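Local coordinates for protein Pre-mRNA splicing factor PRP8 (Cyanidioschyzon merolae, PDB 6NQI) that probably binds spliceosomal snRNAs and intronic pre-mRNA as part of the splicing machinery, this piece being its RNase H-like domain, at residues V27-E32 with L38-V43. Numbering follows the deposited sequence.
Sequences VIWIWE and LFVKIV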
ATOM      1  N   VAL A  27       6.154  -6.942  -4.595  1.00 57.90           N
ATOM      2  CA  VAL A  27       5.917  -5.979  -3.512  1.00 56.50           C
ATOM      3  C   VAL A  27       4.551  -6.263  -2.894  1.00 54.86           C
ATOM      4  O   VAL A  27       3.606  -6.643  -3.593  1.00 53.89           O
ATOM      5  CB  VAL A  27       6.002  -4.512  -4.006  1.00 55.65           C
ATOM      6  CG1 VAL A  27       5.468  -3.556  -2.971  1.00 53.43           C
ATOM      7  CG2 VAL A  27       7.431  -4.115  -4.296  1.00 55.58           C
ATOM      8  N   ILE A  28       4.450  -6.089  -1.579  1.00 50.58           N
ATOM      9  CA  ILE A  28       3.173  -6.021  -0.869  1.00 46.10           C
ATOM     10  C   ILE A  28       3.020  -4.618  -0.280  1.00 44.30           C
ATOM     11  O   ILE A  28       3.929  -4.117   0.398  1.00 43.83           O
ATOM     12  CB  ILE A  28       3.076  -7.088   0.237  1.00 43.88           C
ATOM     13  CG1 ILE A  28       3.102  -8.484  -0.373  1.00 46.89           C
ATOM     14  CG2 ILE A  28       1.791  -6.833   1.129  1.00 39.87           C
ATOM     15  CD1 ILE A  28       3.092  -9.587   0.641  1.00 46.93           C
ATOM     16  N   TRP A  29       1.891  -3.969  -0.567  1.00 41.07           N
ATOM     17  CA  TRP A  29       1.641  -2.606  -0.106  1.00 41.10           C
ATOM     18  C   TRP A  29       0.678  -2.570   1.071  1.00 38.33           C
ATOM     19  O   TRP A  29      -0.333  -3.276   1.068  1.00 37.34           O
ATOM     20  CB  TRP A  29       1.043  -1.767  -1.229  1.00 44.96           C
ATOM     21  CG  TRP A  29       1.660  -1.997  -2.543  1.00 48.47           C
ATOM     22  CD1 TRP A  29       1.314  -2.944  -3.458  1.00 48.75           C
ATOM     23  CD2 TRP A  29       2.700  -1.225  -3.134  1.00 49.11           C
ATOM     24  NE1 TRP A  29       2.099  -2.826  -4.575  1.00 51.18           N
ATOM     25  CE2 TRP A  29       2.955  -1.771  -4.399  1.00 51.30           C
ATOM     26  CE3 TRP A  29       3.440  -0.115  -2.713  1.00 47.02           C
ATOM     27  CZ2 TRP A  29       3.926  -1.257  -5.245  1.00 51.68           C
ATOM     28  CZ3 TRP A  29       4.407   0.392  -3.552  1.00 47.45           C
ATOM     29  CH2 TRP A  29       4.638  -0.175  -4.804  1.00 49.70           C
ATOM     30  N   ILE A  30       0.951  -1.685   2.032  1.00 45.54           N
ATOM     31  CA  ILE A  30      -0.014  -1.346   3.089  1.00 45.43           C
ATOM     32  C   ILE A  30      -0.136   0.173   3.181  1.00 47.79           C
ATOM     33  O   ILE A  30       0.802   0.850   3.622  1.00 47.93           O
ATOM     34  CB  ILE A  30       0.380  -1.918   4.457  1.00 43.82           C
ATOM     35  CG1 ILE A  30       0.460  -3.443   4.411  1.00 41.82           C
ATOM     36  CG2 ILE A  30      -0.619  -1.411   5.551  1.00 45.89           C
ATOM     37  CD1 ILE A  30       0.869  -4.016   5.718  1.00 41.26           C
ATOM     38  N   TRP A  31      -1.307   0.699   2.827  1.00 42.63           N
ATOM     39  CA  TRP A  31      -1.619   2.123   2.923  1.00 43.66           C
ATOM     40  C   TRP A  31      -2.376   2.362   4.223  1.00 44.31           C
ATOM     41  O   TRP A  31      -3.411   1.734   4.470  1.00 44.77           O
ATOM     42  CB  TRP A  31      -2.431   2.579   1.706  1.00 45.08           C
ATOM     43  CG  TRP A  31      -3.031   3.963   1.805  1.00 45.42           C
ATOM     44  CD1 TRP A  31      -2.515   5.041   2.461  1.00 44.40           C
ATOM     45  CD2 TRP A  31      -4.267   4.410   1.215  1.00 46.95           C
ATOM     46  NE1 TRP A  31      -3.361   6.132   2.334  1.00 44.65           N
ATOM     47  CE2 TRP A  31      -4.438   5.767   1.569  1.00 46.02           C
ATOM     48  CE3 TRP A  31      -5.241   3.796   0.421  1.00 49.04           C
ATOM     49  CZ2 TRP A  31      -5.538   6.513   1.156  1.00 46.85           C
ATOM     50  CZ3 TRP A  31      -6.338   4.548   0.012  1.00 50.14           C
ATOM     51  CH2 TRP A  31      -6.472   5.886   0.380  1.00 49.00           C
ATOM     52  N   GLU A  32      -1.836   3.224   5.073  1.00 48.78           N
ATOM     53  CA  GLU A  32      -2.510   3.655   6.287  1.00 50.00           C
ATOM     54  C   GLU A  32      -3.296   4.928   5.973  1.00 49.48           C
ATOM     55  O   GLU A  32      -2.708   6.012   5.853  1.00 49.33           O
ATOM     56  CB  GLU A  32      -1.480   3.894   7.380  1.00 51.53           C
ATOM     57  CG  GLU A  32      -2.094   4.165   8.710  1.00 52.96           C
ATOM     58  CD  GLU A  32      -1.099   4.049   9.828  1.00 53.28           C
ATOM     59  OE1 GLU A  32      -0.330   5.010  10.058  1.00 53.59           O
ATOM     60  OE2 GLU A  32      -1.056   2.972  10.449  1.00 52.43           O
ATOM     61  N   LEU A  38       2.903   4.606   4.283  1.00 57.94           N
ATOM     62  CA  LEU A  38       2.914   3.516   3.311  1.00 56.60           C
ATOM     63  C   LEU A  38       4.002   2.502   3.656  1.00 55.32           C
ATOM     64  O   LEU A  38       5.177   2.869   3.753  1.00 55.42           O
ATOM     65  CB  LEU A  38       3.107   4.064   1.895  1.00 56.69           C
ATOM     66  CG  LEU A  38       3.045   2.979   0.824  1.00 56.82           C
ATOM     67  CD1 LEU A  38       1.650   2.417   0.740  1.00 57.13           C
ATOM     68  CD2 LEU A  38       3.504   3.485  -0.547  1.00 57.51           C
ATOM     69  N   PHE A  39       3.607   1.231   3.844  1.00 55.84           N
ATOM     70  CA  PHE A  39       4.525   0.117   4.092  1.00 54.33           C
ATOM     71  C   PHE A  39       4.762  -0.633   2.788  1.00 54.95           C
ATOM     72  O   PHE A  39       3.877  -1.366   2.319  1.00 55.07           O
ATOM     73  CB  PHE A  39       3.951  -0.852   5.125  1.00 52.71           C
ATOM     74  CG  PHE A  39       3.572  -0.221   6.408  1.00 53.13           C
ATOM     75  CD1 PHE A  39       4.507  -0.029   7.397  1.00 53.07           C
ATOM     76  CD2 PHE A  39       2.275   0.206   6.621  1.00 54.43           C
ATOM     77  CE1 PHE A  39       4.138   0.541   8.604  1.00 53.95           C
ATOM     78  CE2 PHE A  39       1.901   0.786   7.812  1.00 55.86           C
ATOM     79  CZ  PHE A  39       2.835   0.956   8.804  1.00 55.38           C
ATOM     80  N   VAL A  40       5.962  -0.489   2.232  1.00 45.32           N
ATOM     81  CA  VAL A  40       6.384  -1.242   1.059  1.00 46.96           C
ATOM     82  C   VAL A  40       7.194  -2.429   1.551  1.00 46.80           C
ATOM     83  O   VAL A  40       8.248  -2.261   2.185  1.00 46.65           O
ATOM     84  CB  VAL A  40       7.206  -0.376   0.094  1.00 48.31           C
ATOM     85  CG1 VAL A  40       7.457  -1.129  -1.179  1.00 50.18           C
ATOM     86  CG2 VAL A  40       6.482   0.902  -0.210  1.00 48.25           C
ATOM     87  N   LYS A  41       6.689  -3.628   1.303  1.00 50.39           N
ATOM     88  CA  LYS A  41       7.404  -4.847   1.643  1.00 51.05           C
ATOM     89  C   LYS A  41       7.848  -5.502   0.337  1.00 54.78           C
ATOM     90  O   LYS A  41       7.023  -6.056  -0.392  1.00 56.64           O
ATOM     91  CB  LYS A  41       6.517  -5.770   2.480  1.00 49.14           C
ATOM     92  CG  LYS A  41       7.098  -7.137   2.688  1.00 50.71           C
ATOM     93  CD  LYS A  41       8.273  -7.129   3.679  1.00 50.43           C
ATOM     94  CE  LYS A  41       8.668  -8.561   4.061  1.00 52.36           C
ATOM     95  NZ  LYS A  41       9.822  -8.591   5.000  1.00 52.42           N
ATOM     96  N   ILE A  42       9.138  -5.429   0.033  1.00 56.63           N
ATOM     97  CA  ILE A  42       9.663  -6.042  -1.188  1.00 59.70           C
ATOM     98  C   ILE A  42       9.764  -7.549  -0.977  1.00 61.48           C
ATOM     99  O   ILE A  42      10.389  -8.001  -0.018  1.00 60.83           O
ATOM    100  CB  ILE A  42      11.024  -5.434  -1.572  1.00 60.06           C
ATOM    101  CG1 ILE A  42      10.915  -3.896  -1.619  1.00 58.58           C
ATOM    102  CG2 ILE A  42      11.481  -5.977  -2.891  1.00 62.09           C
ATOM    103  CD1 ILE A  42      12.223  -3.161  -1.795  1.00 58.84           C
ATOM    104  N   VAL A  43       9.092  -8.322  -1.833  1.00 51.78           N
ATOM    105  CA  VAL A  43       9.102  -9.789  -1.807  1.00 53.74           C
ATOM    106  C   VAL A  43      10.172 -10.281  -2.788  1.00 54.45           C
ATOM    107  O   VAL A  43      10.021 -10.156  -4.010  1.00 54.25           O
ATOM    108  CB  VAL A  43       7.725 -10.367  -2.160  1.00 55.17           C
ATOM    109  CG1 VAL A  43       7.781 -11.893  -2.238  1.00 57.01           C
ATOM    110  CG2 VAL A  43       6.683  -9.910  -1.146  1.00 54.05           C
TER
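The Trp29 indole meets Leu38 at its edge, CE3 to CD2 4.2 Å, with the methyl near the ring plane. The Val40 side chain runs alongside that of Trp29, pointing the same way, and its CG2 comes obliquely to 4.0 Å from Trp29 CZ3. Val27 CG1 sits over the centre of one indole face. The same methyl touches Val40 CG1 at 3.6 Å, because CG1 is anti to the backbone N in Val27 (chi1 168°). Val27 therefore bridges the indole and the opposite strand. On the other side of the sheet, the Ile30 carbonyl oxygen lies at the edge of the Phe39 ring, near its plane. Ile30 CG2 touches Phe39 CD2 at 3.5 Å. Phe39 also packs on Met69 of helix 54-71. With an alanine here, Ile30 CG2 is likely to lose its aromatic partner and a gap to open beside Met69. Further along, Val43 CG2 touches Ile28 CG1 at 3.9 Å, the two side chains passing at a slant.

The backbones form an antiparallel hairpin. Ile28 pairs with Lys41 and Ile30 with Phe39, each through two hydrogen bonds. The Phe39 N to Ile30 O bond is 2.8 Å and nearly straight (173°). Lys41 CB lies against Ile28 O, while its NZ bonds Ser135 O.

The hairpin lies within the mixed sheet of this RNase H-like domain. Strand 11-21 flanks 27-32, and Thr18 receives a bond from Trp29 NE1. Strand 137-141 flanks 38-43. Helix 54-71 also packs on Ile28 and Ile30 through His65. Helix 123-130 meets Val27, Trp29 and Ile42 on the other face.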